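Local coordinates for VP4 CORE protein (Bluetongue virus, PDB 2JHP), which caps the viral messenger RNA within the core, probably combining guanylyltransferase and two methyltransferase activities in one elongated chain, at residues A[524-529]-A[559-564]; A[552-557]-A[569-574]; A[614-619]-A[636-641]; A[620-623]-A[629-632]. All coordinates share one frame; numbering follows the deposited sequence.

Contact 1: A[524-529]-A[559-564]; sequences RVESSV and LMSGAY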
loop_
_atom_site.group_PDB
_atom_site.type_symbol
_atom_site.label_atom_id
_atom_site.label_comp_id
_atom_site.label_asym_id
_atom_site.label_seq_id
_atom_site.Cartn_x
_atom_site.Cartn_y
_atom_site.Cartn_z
ATOM N N ARG A 524 31.359 -8.957 6.428
ATOM C CA ARG A 524 32.536 -9.774 6.759
ATOM C C ARG A 524 32.215 -11.265 6.804
ATOM O O ARG A 524 32.931 -12.087 6.238
ATOM C CB ARG A 524 33.153 -9.337 8.084
ATOM C CG ARG A 524 33.745 -7.946 8.035
ATOM C CD ARG A 524 35.074 -7.926 8.766
ATOM N NE ARG A 524 35.965 -6.889 8.241
ATOM C CZ ARG A 524 37.137 -6.566 8.781
ATOM N NH1 ARG A 524 37.562 -7.188 9.877
ATOM N NH2 ARG A 524 37.886 -5.617 8.228
ATOM N N VAL A 525 31.120 -11.595 7.475
ATOM C CA VAL A 525 30.616 -12.968 7.518
ATOM C C VAL A 525 30.288 -13.480 6.123
ATOM O O VAL A 525 30.583 -14.621 5.782
ATOM C CB VAL A 525 29.407 -13.090 8.469
ATOM C CG1 VAL A 525 28.571 -14.301 8.130
ATOM C CG2 VAL A 525 29.911 -13.160 9.912
ATOM N N GLU A 526 29.720 -12.601 5.313
ATOM C CA GLU A 526 29.332 -12.945 3.953
ATOM C C GLU A 526 30.529 -13.272 3.043
ATOM O O GLU A 526 30.411 -14.071 2.109
ATOM C CB GLU A 526 28.472 -11.825 3.369
ATOM C CG GLU A 526 27.033 -11.839 3.860
ATOM C CD GLU A 526 26.199 -12.960 3.233
ATOM O OE1 GLU A 526 26.672 -13.605 2.265
ATOM O OE2 GLU A 526 25.067 -13.190 3.713
ATOM N N SER A 527 31.677 -12.669 3.323
ATOM C CA SER A 527 32.861 -12.938 2.527
ATOM C C SER A 527 33.396 -14.320 2.876
ATOM O O SER A 527 33.884 -15.050 2.012
ATOM C CB SER A 527 33.933 -11.855 2.732
ATOM O OG SER A 527 34.429 -11.844 4.063
ATOM N N SER A 528 33.290 -14.678 4.148
ATOM C CA SER A 528 33.754 -15.973 4.606
ATOM C C SER A 528 32.833 -17.095 4.098
ATOM O O SER A 528 33.301 -18.111 3.584
ATOM C CB SER A 528 33.913 -15.975 6.126
ATOM O OG SER A 528 35.117 -15.322 6.502
ATOM N N VAL A 529 31.528 -16.861 4.192
ATOM C CA VAL A 529 30.512 -17.768 3.675
ATOM C C VAL A 529 30.641 -17.965 2.163
ATOM O O VAL A 529 30.334 -19.035 1.639
ATOM C CB VAL A 529 29.091 -17.281 4.059
ATOM C CG1 VAL A 529 27.986 -17.974 3.227
ATOM C CG2 VAL A 529 28.857 -17.468 5.560
ATOM N N LEU A 559 27.771 -8.032 -4.394
ATOM C CA LEU A 559 27.043 -8.631 -5.517
ATOM C C LEU A 559 26.839 -10.159 -5.407
ATOM O O LEU A 559 25.708 -10.670 -5.508
ATOM C CB LEU A 559 27.750 -8.314 -6.828
ATOM C CG LEU A 559 27.539 -6.923 -7.410
ATOM C CD1 LEU A 559 28.479 -6.730 -8.593
ATOM C CD2 LEU A 559 26.088 -6.724 -7.818
ATOM N N MET A 560 27.940 -10.871 -5.187
ATOM C CA MET A 560 27.956 -12.322 -5.221
ATOM C C MET A 560 27.194 -12.925 -4.046
ATOM O O MET A 560 26.686 -14.029 -4.152
ATOM C CB MET A 560 29.402 -12.810 -5.257
ATOM C CG MET A 560 29.594 -14.246 -5.720
ATOM S SD MET A 560 29.279 -14.508 -7.464
ATOM C CE MET A 560 30.656 -13.647 -8.198
ATOM N N SER A 561 27.091 -12.191 -2.942
ATOM C CA SER A 561 26.389 -12.687 -1.757
ATOM C C SER A 561 24.876 -12.806 -1.951
ATOM O O SER A 561 24.242 -13.668 -1.340
ATOM C CB SER A 561 26.676 -11.802 -0.543
ATOM O OG SER A 561 26.140 -10.506 -0.721
ATOM N N GLY A 562 24.305 -11.937 -2.787
ATOM C CA GLY A 562 22.860 -11.868 -2.990
ATOM C C GLY A 562 22.141 -11.336 -1.758
ATOM O O GLY A 562 20.913 -11.419 -1.654
ATOM N N ALA A 563 22.914 -10.774 -0.835
ATOM C CA ALA A 563 22.410 -10.339 0.450
ATOM C C ALA A 563 22.071 -8.842 0.517
ATOM O O ALA A 563 21.369 -8.413 1.434
ATOM C CB ALA A 563 23.405 -10.711 1.537
ATOM N N TYR A 564 22.564 -8.052 -0.442
ATOM C CA TYR A 564 22.370 -6.582 -0.417
ATOM C C TYR A 564 21.722 -5.992 -1.660
ATOM O O TYR A 564 21.864 -6.522 -2.767
ATOM C CB TYR A 564 23.690 -5.843 -0.128
ATOM C CG TYR A 564 24.428 -6.433 1.051
ATOM C CD1 TYR A 564 25.486 -7.325 0.857
ATOM C CD2 TYR A 564 24.028 -6.152 2.365
ATOM C CE1 TYR A 564 26.137 -7.894 1.928
ATOM C CE2 TYR A 564 24.706 -6.728 3.453
ATOM C CZ TYR A 564 25.744 -7.587 3.215
ATOM O OH TYR A 564 26.382 -8.133 4.286
#

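Contact 2: A[552-557]-A[569-574]; sequences SGHLYV and FWWFKM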
loop_
_atom_site.group_PDB
_atom_site.type_symbol
_atom_site.label_atom_id
_atom_site.label_comp_id
_atom_site.label_asym_id
_atom_site.label_seq_id
_atom_site.Cartn_x
_atom_site.Cartn_y
_atom_site.Cartn_z
ATOM N N SER A 552 37.680 -3.531 -4.039
ATOM C CA SER A 552 37.242 -4.447 -5.106
ATOM C C SER A 552 36.558 -5.693 -4.538
ATOM O O SER A 552 35.537 -6.149 -5.081
ATOM C CB SER A 552 38.427 -4.866 -5.990
ATOM O OG SER A 552 39.343 -5.705 -5.292
ATOM N N GLY A 553 37.119 -6.236 -3.450
ATOM C CA GLY A 553 36.532 -7.381 -2.728
ATOM C C GLY A 553 35.177 -7.022 -2.142
ATOM O O GLY A 553 34.263 -7.849 -2.088
ATOM N N HIS A 554 35.059 -5.766 -1.722
ATOM C CA HIS A 554 33.820 -5.195 -1.218
ATOM C C HIS A 554 32.705 -5.277 -2.251
ATOM O O HIS A 554 31.576 -5.599 -1.913
ATOM C CB HIS A 554 34.069 -3.741 -0.840
ATOM C CG HIS A 554 32.937 -3.099 -0.113
ATOM N ND1 HIS A 554 31.717 -2.853 -0.706
ATOM C CD2 HIS A 554 32.845 -2.629 1.153
ATOM C CE1 HIS A 554 30.914 -2.281 0.173
ATOM N NE2 HIS A 554 31.574 -2.134 1.308
ATOM N N LEU A 555 33.025 -4.982 -3.507
ATOM C CA LEU A 555 32.021 -4.989 -4.578
ATOM C C LEU A 555 31.637 -6.409 -4.995
ATOM O O LEU A 555 30.461 -6.707 -5.236
ATOM C CB LEU A 555 32.507 -4.191 -5.802
ATOM C CG LEU A 555 31.454 -3.906 -6.883
ATOM C CD1 LEU A 555 30.357 -2.956 -6.397
ATOM C CD2 LEU A 555 32.119 -3.339 -8.122
ATOM N N TYR A 556 32.654 -7.264 -5.092
ATOM C CA TYR A 556 32.489 -8.637 -5.522
ATOM C C TYR A 556 31.647 -9.396 -4.500
ATOM O O TYR A 556 30.765 -10.175 -4.873
ATOM C CB TYR A 556 33.853 -9.299 -5.728
ATOM C CG TYR A 556 33.783 -10.797 -5.939
ATOM C CD1 TYR A 556 33.677 -11.343 -7.223
ATOM C CD2 TYR A 556 33.803 -11.671 -4.847
ATOM C CE1 TYR A 556 33.602 -12.723 -7.410
ATOM C CE2 TYR A 556 33.723 -13.042 -5.018
ATOM C CZ TYR A 556 33.625 -13.571 -6.295
ATOM O OH TYR A 556 33.556 -14.942 -6.442
ATOM N N VAL A 557 31.906 -9.149 -3.218
ATOM C CA VAL A 557 31.162 -9.820 -2.159
ATOM C C VAL A 557 29.710 -9.336 -2.101
ATOM O O VAL A 557 28.795 -10.158 -2.080
ATOM C CB VAL A 557 31.879 -9.748 -0.787
ATOM C CG1 VAL A 557 30.950 -10.163 0.335
ATOM C CG2 VAL A 557 33.129 -10.650 -0.789
ATOM N N PHE A 569 25.078 3.221 -9.288
ATOM C CA PHE A 569 25.400 4.498 -9.928
ATOM C C PHE A 569 25.888 5.522 -8.912
ATOM O O PHE A 569 26.936 6.119 -9.081
ATOM C CB PHE A 569 24.190 5.055 -10.671
ATOM C CG PHE A 569 24.522 5.609 -12.011
ATOM C CD1 PHE A 569 23.947 5.079 -13.162
ATOM C CD2 PHE A 569 25.430 6.641 -12.131
ATOM C CE1 PHE A 569 24.273 5.584 -14.414
ATOM C CE2 PHE A 569 25.750 7.142 -13.356
ATOM C CZ PHE A 569 25.173 6.622 -14.510
ATOM N N TRP A 570 25.111 5.716 -7.852
ATOM C CA TRP A 570 25.471 6.618 -6.762
ATOM C C TRP A 570 26.752 6.146 -6.052
ATOM O O TRP A 570 27.635 6.952 -5.742
ATOM C CB TRP A 570 24.278 6.713 -5.810
ATOM C CG TRP A 570 24.483 7.456 -4.548
ATOM C CD1 TRP A 570 25.556 8.226 -4.201
ATOM C CD2 TRP A 570 23.553 7.548 -3.464
ATOM N NE1 TRP A 570 25.361 8.774 -2.953
ATOM C CE2 TRP A 570 24.137 8.371 -2.480
ATOM C CE3 TRP A 570 22.273 7.011 -3.230
ATOM C CZ2 TRP A 570 23.497 8.665 -1.276
ATOM C CZ3 TRP A 570 21.639 7.299 -2.028
ATOM C CH2 TRP A 570 22.250 8.126 -1.072
ATOM N N TRP A 571 26.846 4.837 -5.826
ATOM C CA TRP A 571 28.022 4.234 -5.195
ATOM C C TRP A 571 29.296 4.459 -6.026
ATOM O O TRP A 571 30.286 4.958 -5.505
ATOM C CB TRP A 571 27.784 2.747 -4.917
ATOM C CG TRP A 571 28.665 2.188 -3.859
ATOM C CD1 TRP A 571 28.493 2.291 -2.510
ATOM C CD2 TRP A 571 29.856 1.420 -4.057
ATOM N NE1 TRP A 571 29.505 1.637 -1.852
ATOM C CE2 TRP A 571 30.361 1.100 -2.778
ATOM C CE3 TRP A 571 30.558 0.983 -5.194
ATOM C CZ2 TRP A 571 31.534 0.364 -2.603
ATOM C CZ3 TRP A 571 31.718 0.246 -5.019
ATOM C CH2 TRP A 571 32.195 -0.052 -3.735
ATOM N N PHE A 572 29.257 4.128 -7.316
ATOM C CA PHE A 572 30.380 4.424 -8.210
ATOM C C PHE A 572 30.700 5.912 -8.198
ATOM O O PHE A 572 31.868 6.308 -8.330
ATOM C CB PHE A 572 30.105 3.966 -9.649
ATOM C CG PHE A 572 30.121 2.468 -9.839
ATOM C CD1 PHE A 572 31.045 1.667 -9.173
ATOM C CD2 PHE A 572 29.228 1.859 -10.715
ATOM C CE1 PHE A 572 31.061 0.287 -9.360
ATOM C CE2 PHE A 572 29.241 0.481 -10.909
ATOM C CZ PHE A 572 30.159 -0.305 -10.229
ATOM N N LYS A 573 29.677 6.750 -8.042
ATOM C CA LYS A 573 29.912 8.192 -8.022
ATOM C C LYS A 573 30.583 8.610 -6.716
ATOM O O LYS A 573 31.409 9.515 -6.708
ATOM C CB LYS A 573 28.625 8.982 -8.271
ATOM C CG LYS A 573 28.887 10.380 -8.811
ATOM C CD LYS A 573 27.618 11.182 -9.088
ATOM C CE LYS A 573 27.947 12.656 -9.364
ATOM N NZ LYS A 573 26.711 13.502 -9.378
ATOM N N MET A 574 30.253 7.926 -5.624
ATOM C CA MET A 574 30.806 8.273 -4.315
ATOM C C MET A 574 32.259 7.812 -4.186
ATOM O O MET A 574 33.056 8.447 -3.495
ATOM C CB MET A 574 29.907 7.763 -3.161
ATOM C CG MET A 574 30.165 6.364 -2.649
ATOM S SD MET A 574 31.569 6.247 -1.533
ATOM C CE MET A 574 31.407 7.775 -0.646
#

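Contact 3: A[614-619]-A[636-641]; sequences DLIAAL and SWLELL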
loop_
_atom_site.group_PDB
_atom_site.type_symbol
_atom_site.label_atom_id
_atom_site.label_comp_id
_atom_site.label_asym_id
_atom_site.label_seq_id
_atom_site.Cartn_x
_atom_site.Cartn_y
_atom_site.Cartn_z
ATOM N N ASP A 614 40.155 -1.508 -10.144
ATOM C CA ASP A 614 39.775 -2.460 -9.103
ATOM C C ASP A 614 38.303 -2.811 -9.236
ATOM O O ASP A 614 37.923 -3.978 -9.181
ATOM C CB ASP A 614 40.058 -1.878 -7.714
ATOM C CG ASP A 614 41.513 -1.476 -7.535
ATOM O OD1 ASP A 614 42.005 -0.605 -8.292
ATOM O OD2 ASP A 614 42.169 -2.038 -6.634
ATOM N N LEU A 615 37.483 -1.787 -9.430
ATOM C CA LEU A 615 36.055 -1.976 -9.630
ATOM C C LEU A 615 35.748 -2.788 -10.890
ATOM O O LEU A 615 34.869 -3.650 -10.864
ATOM C CB LEU A 615 35.317 -0.629 -9.639
ATOM C CG LEU A 615 35.481 0.306 -8.427
ATOM C CD1 LEU A 615 34.594 1.536 -8.580
ATOM C CD2 LEU A 615 35.204 -0.382 -7.088
ATOM N N ILE A 616 36.480 -2.546 -11.976
ATOM C CA ILE A 616 36.269 -3.323 -13.202
ATOM C C ILE A 616 36.730 -4.778 -13.046
ATOM O O ILE A 616 36.124 -5.689 -13.631
ATOM C CB ILE A 616 36.872 -2.656 -14.487
ATOM C CG1 ILE A 616 38.395 -2.522 -14.415
ATOM C CG2 ILE A 616 36.223 -1.306 -14.747
ATOM C CD1 ILE A 616 39.162 -3.647 -15.096
ATOM N N ALA A 617 37.786 -4.984 -12.249
ATOM C CA ALA A 617 38.256 -6.326 -11.884
ATOM C C ALA A 617 37.176 -7.104 -11.121
ATOM O O ALA A 617 36.971 -8.299 -11.373
ATOM C CB ALA A 617 39.550 -6.253 -11.065
ATOM N N ALA A 618 36.486 -6.424 -10.205
ATOM C CA ALA A 618 35.403 -7.043 -9.453
ATOM C C ALA A 618 34.293 -7.494 -10.399
ATOM O O ALA A 618 33.852 -8.649 -10.328
ATOM C CB ALA A 618 34.857 -6.092 -8.383
ATOM N N LEU A 619 33.868 -6.587 -11.288
ATOM C CA LEU A 619 32.774 -6.855 -12.229
ATOM C C LEU A 619 33.099 -8.016 -13.169
ATOM O O LEU A 619 32.248 -8.867 -13.433
ATOM C CB LEU A 619 32.409 -5.600 -13.042
ATOM C CG LEU A 619 31.274 -4.622 -12.663
ATOM C CD1 LEU A 619 30.022 -5.322 -12.115
ATOM C CD2 LEU A 619 31.737 -3.533 -11.705
ATOM N N SER A 636 27.629 -3.097 -19.242
ATOM C CA SER A 636 27.101 -1.738 -19.176
ATOM C C SER A 636 27.877 -0.884 -18.170
ATOM O O SER A 636 28.331 0.213 -18.508
ATOM C CB SER A 636 25.604 -1.748 -18.854
ATOM O OG SER A 636 24.985 -0.548 -19.285
ATOM N N TRP A 637 28.046 -1.393 -16.949
ATOM C CA TRP A 637 28.827 -0.692 -15.930
ATOM C C TRP A 637 30.321 -0.752 -16.245
ATOM O O TRP A 637 31.060 0.173 -15.924
ATOM C CB TRP A 637 28.571 -1.266 -14.532
ATOM C CG TRP A 637 27.163 -1.142 -14.048
ATOM C CD1 TRP A 637 26.242 -2.138 -13.969
ATOM C CD2 TRP A 637 26.518 0.037 -13.554
ATOM N NE1 TRP A 637 25.056 -1.662 -13.476
ATOM C CE2 TRP A 637 25.197 -0.329 -13.206
ATOM C CE3 TRP A 637 26.923 1.363 -13.375
ATOM C CZ2 TRP A 637 24.277 0.584 -12.692
ATOM C CZ3 TRP A 637 26.007 2.271 -12.858
ATOM C CH2 TRP A 637 24.699 1.876 -12.525
ATOM N N LEU A 638 30.753 -1.851 -16.863
ATOM C CA LEU A 638 32.144 -2.020 -17.289
ATOM C C LEU A 638 32.520 -0.955 -18.309
ATOM O O LEU A 638 33.496 -0.234 -18.120
ATOM C CB LEU A 638 32.379 -3.414 -17.877
ATOM C CG LEU A 638 32.606 -4.574 -16.911
ATOM C CD1 LEU A 638 32.455 -5.892 -17.647
ATOM C CD2 LEU A 638 33.977 -4.479 -16.262
ATOM N N GLU A 639 31.722 -0.851 -19.371
ATOM C CA GLU A 639 31.893 0.173 -20.405
ATOM C C GLU A 639 31.498 1.581 -19.928
ATOM O O GLU A 639 31.597 2.553 -20.691
ATOM C CB GLU A 639 31.129 -0.208 -21.678
ATOM C CG GLU A 639 31.681 -1.437 -22.393
ATOM C CD GLU A 639 31.169 -1.567 -23.821
ATOM O OE1 GLU A 639 31.642 -0.814 -24.707
ATOM O OE2 GLU A 639 30.301 -2.436 -24.056
ATOM N N LEU A 640 31.055 1.683 -18.674
ATOM C CA LEU A 640 30.832 2.978 -18.035
ATOM C C LEU A 640 32.034 3.418 -17.201
ATOM O O LEU A 640 32.380 4.595 -17.203
ATOM C CB LEU A 640 29.562 2.969 -17.181
ATOM C CG LEU A 640 29.166 4.297 -16.520
ATOM C CD1 LEU A 640 27.663 4.510 -16.594
ATOM C CD2 LEU A 640 29.668 4.385 -15.071
ATOM N N LEU A 641 32.657 2.488 -16.480
ATOM C CA LEU A 641 33.820 2.822 -15.658
ATOM C C LEU A 641 35.061 3.140 -16.498
ATOM O O LEU A 641 35.824 4.046 -16.161
ATOM C CB LEU A 641 34.128 1.713 -14.646
ATOM C CG LEU A 641 33.481 1.695 -13.250
ATOM C CD1 LEU A 641 33.350 3.099 -12.667
ATOM C CD2 LEU A 641 32.134 1.003 -13.257
#

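Contact 4: A[620-623]-A[629-632]; sequences REYK and REGA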
loop_
_atom_site.group_PDB
_atom_site.type_symbol
_atom_site.label_atom_id
_atom_site.label_comp_id
_atom_site.label_asym_id
_atom_site.label_seq_id
_atom_site.Cartn_x
_atom_site.Cartn_y
_atom_site.Cartn_z
ATOM N N ARG A 620 34.335 -8.042 -13.666
ATOM C CA ARG A 620 34.804 -9.118 -14.540
ATOM C C ARG A 620 34.761 -10.452 -13.817
ATOM O O ARG A 620 34.306 -11.454 -14.373
ATOM C CB ARG A 620 36.225 -8.854 -15.027
ATOM C CG ARG A 620 36.317 -7.931 -16.216
ATOM C CD ARG A 620 37.688 -8.063 -16.862
ATOM N NE ARG A 620 38.059 -6.852 -17.585
ATOM C CZ ARG A 620 39.193 -6.686 -18.261
ATOM N NH1 ARG A 620 40.093 -7.663 -18.326
ATOM N NH2 ARG A 620 39.422 -5.533 -18.878
ATOM N N GLU A 621 35.230 -10.448 -12.570
ATOM C CA GLU A 621 35.242 -11.645 -11.742
ATOM C C GLU A 621 33.822 -12.111 -11.478
ATOM O O GLU A 621 33.565 -13.314 -11.390
ATOM C CB GLU A 621 35.972 -11.389 -10.421
ATOM C CG GLU A 621 36.505 -12.653 -9.758
ATOM C CD GLU A 621 37.417 -13.452 -10.676
ATOM O OE1 GLU A 621 38.532 -12.976 -10.984
ATOM O OE2 GLU A 621 37.009 -14.558 -11.095
ATOM N N TYR A 622 32.906 -11.155 -11.369
ATOM C CA TYR A 622 31.509 -11.467 -11.102
ATOM C C TYR A 622 30.814 -12.135 -12.295
ATOM O O TYR A 622 30.186 -13.188 -12.138
ATOM C CB TYR A 622 30.746 -10.217 -10.654
ATOM C CG TYR A 622 29.282 -10.486 -10.406
ATOM C CD1 TYR A 622 28.844 -11.003 -9.183
ATOM C CD2 TYR A 622 28.334 -10.238 -11.396
ATOM C CE1 TYR A 622 27.495 -11.261 -8.949
ATOM C CE2 TYR A 622 26.991 -10.492 -11.175
ATOM C CZ TYR A 622 26.578 -11.001 -9.947
ATOM O OH TYR A 622 25.248 -11.252 -9.735
ATOM N N LYS A 623 30.931 -11.522 -13.477
ATOM C CA LYS A 623 30.313 -12.065 -14.691
ATOM C C LYS A 623 30.983 -13.358 -15.144
ATOM O O LYS A 623 30.343 -14.203 -15.773
ATOM C CB LYS A 623 30.298 -11.035 -15.834
ATOM C CG LYS A 623 31.569 -10.939 -16.680
ATOM C CD LYS A 623 31.257 -10.363 -18.052
ATOM C CE LYS A 623 32.500 -10.259 -18.919
ATOM N NZ LYS A 623 32.167 -9.656 -20.236
ATOM N N ARG A 629 22.917 -16.290 -16.820
ATOM C CA ARG A 629 22.278 -15.817 -15.587
ATOM C C ARG A 629 22.868 -14.446 -15.299
ATOM O O ARG A 629 23.737 -14.308 -14.433
ATOM C CB ARG A 629 22.574 -16.741 -14.399
ATOM C CG ARG A 629 22.120 -18.189 -14.536
ATOM C CD ARG A 629 22.211 -18.911 -13.191
ATOM N NE ARG A 629 23.562 -18.894 -12.626
ATOM C CZ ARG A 629 23.884 -19.349 -11.417
ATOM N NH1 ARG A 629 25.145 -19.281 -11.004
ATOM N NH2 ARG A 629 22.956 -19.868 -10.615
ATOM N N GLU A 630 22.388 -13.445 -16.034
ATOM C CA GLU A 630 23.041 -12.142 -16.138
ATOM C C GLU A 630 24.068 -12.125 -17.301
ATOM O O GLU A 630 24.284 -13.136 -17.973
ATOM C CB GLU A 630 23.688 -11.729 -14.804
ATOM C CG GLU A 630 22.706 -11.237 -13.746
ATOM C CD GLU A 630 23.308 -11.240 -12.350
ATOM O OE1 GLU A 630 22.739 -10.583 -11.455
ATOM O OE2 GLU A 630 24.347 -11.903 -12.147
ATOM N N GLY A 631 24.691 -10.973 -17.533
ATOM C CA GLY A 631 24.469 -9.825 -16.675
ATOM C C GLY A 631 24.053 -8.519 -17.312
ATOM O O GLY A 631 23.774 -7.562 -16.596
ATOM N N ALA A 632 23.930 -8.500 -18.638
ATOM C CA ALA A 632 24.372 -7.346 -19.404
ATOM C C ALA A 632 25.753 -6.749 -19.244
ATOM O O ALA A 632 26.571 -6.901 -20.154
ATOM C CB ALA A 632 23.272 -6.484 -20.075
#

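Contact 1: A[524-529]-A[559-564]
E526 reaches from helix 523-533 to S561, A563 and Y564, where the chain leaves helix 551-561 through an ST turn in the all-helical C-terminal part of VP4. The backbones come closest at the CA atoms of E526 and S561, 6.4 Å apart, yet the meeting is made by one bent side chain rather than by interlocking helix surfaces. CG of E526 stands beside its own backbone N (chi1 -78°), and a second bend at chi2 (-74°) folds the carboxylate across the turn. E526 OE1 lies 3.3 Å from S561 CB, and E526 OE2 3.7 Å from A563 CB. The shaft of the glutamate runs past Y564 in the opposite sense, E526 CG being 3.8 Å from Y564 OH, with carboxylate and ring planes at a steep 76° to each other. The touches are van der Waals in kind; Y564 OH is hydrogen-bonded to I521 O and S561 OG to T558 O, while E526 OE2 lies near E3 OE2, a pairing of like charges that would probably favour a proton on one of the two. G562, the first residue past the helix, has positive phi, which suits glycine; A563 CB lies over one face of the Y564 ring, toward its rim. The turn is closed by A563 N, which donates to S561 OG at 3.2 Å.

Contact 2: A[552-557]-A[569-574]
The imidazole of H554 and the six-membered ring of W571 lie nearly parallel, with planes 22° apart, but they are slid so far that they barely overlap. Their centroids are 5.5 Å apart, too far for a true stack, and the touch is made by H554 ND1 on W571 CZ2 at 3.7 Å. L555 meets the same indole at a neighbouring position, with its CD1 3.7 Å from W571 CZ3. Its other methyl turns to F572: L555 CD2 lies in the plane of that ring, at its edge, 4.0 Å from F572 CE1. One leucine thus spans two aromatic groups, because CG is anti to the backbone N (chi1 -169°) and the branch then divides its methyls between them. W571 likewise extends its indole away from its backbone N, across the gap toward helix 551-561. Beyond this pair, F520 meets the H554 ring edge to face, W637 packs on F572, and helix 612-625 brings L619 against L555 and L615 against F572. The axes of segments 552-557 and 569-574 run antiparallel at 175° and 13.4 Å apart, a spacing bridged by large side chains: two consecutive antiparallel helices of the C-terminal helical bundle, with aromatic side chains between them.

Contact 3: A[614-619]-A[636-641]
I616 and L619 face L638 and L641 across a helical hairpin, in which helix 612-625 turns back through a loop into helix 635-641 near the C-terminus. The axes of the two segments are 9.9 Å apart with a signed crossing angle of -164°, so the pair is antiparallel and close, and the side chains that meet are all apolar. One methyl carries much of the contact: L638 CD2 lies 3.8 Å from L619 CB and 3.9 Å from I616 CB. L638 CD2 also approaches the backbone, 3.6 Å from I616 O, so the leucine tip settles between successive turns of the facing helix. The L638 side chain crosses that of I616 at about a right angle, whereas I616 and L641 slip past each other in opposite directions. In I616, CG1 is squeezed between backbone N and carbonyl carbon (chi1 63°), which leaves CG2 beside the N and directed at L641. Outward from the seam, helix 551-561 packs on A618 through L555, and helix 568-576 meets L641 through F572 and L576. L619, L638 and L641 are buried. At the C-terminal end of helix 635-641, I616 CG2 rests 3.7 Å from L641 CB.

Contact 4: A[620-623]-A[629-632]
Y622 OH donates a hydrogen bond to E630 OE2, and at 2.7 Å this is a polar link between helix 612-625 and the loop that follows it. E630 OE2 accepts with its syn lone pair, on the side of OE1; E630 OE1 is itself 3.1 Å from Y622 OH. The carboxylate arrives at the rim of the ring and not over a face. E630 CD is close to the ring plane, E630 OE2 is 3.2 Å from Y622 CE2, and the carboxylate plane is turned 53° from that of the ring. The side chains cross at about a right angle. Y622 extends away from its helix with CG anti to the backbone N (chi1 178°), which carries the ring out toward the loop. E630 comes to meet it with a chain extended beyond CG, from a backbone of positive phi that precedes a cis peptide in the model.

In the next shell, S454 OG is hydrogen-bonded both to Y622 OH and to E630 OE1, and T455 OG1 also to E630 OE1. The carboxylate is therefore gripped on both oxygens, and the start of helix 453-460 may add some electrostatic support. Beside the pair, K623 NZ forms a salt bridge with D635 OD1, a second tie from helix 612-625 to the chain beyond this loop. The tyrosine ring itself is buried among L559 and M560 of helix 551-561, L458 of helix 453-460 and I634 of the loop leading into helix 635-641, so three helices and a loop converge around one phenol.

All four contacts belong to the helical C-terminal part of VP4, their centres 31 to 37 Å from the centre of the chain, and none of their segments contains a residue that lines a guanine or S-adenosyl-L-homocysteine pocket. Contacts 1 and 2 share helix 551-561, their centres about 14 Å apart, and meet where S527 CB touches V557 CG2 at 3.8 Å. Contacts 3 and 4 share helix 612-625, about 10 Å between centres, with contact 4 nested inside the loop that contact 3 closes. Contacts 2 and 3, also about 10 Å apart, join through F572 CE2 and W637 CE3 at 3.5 Å, and L559 CB reaches Y622 CE1 at 3.6 Å, tying contact 1 to contact 4.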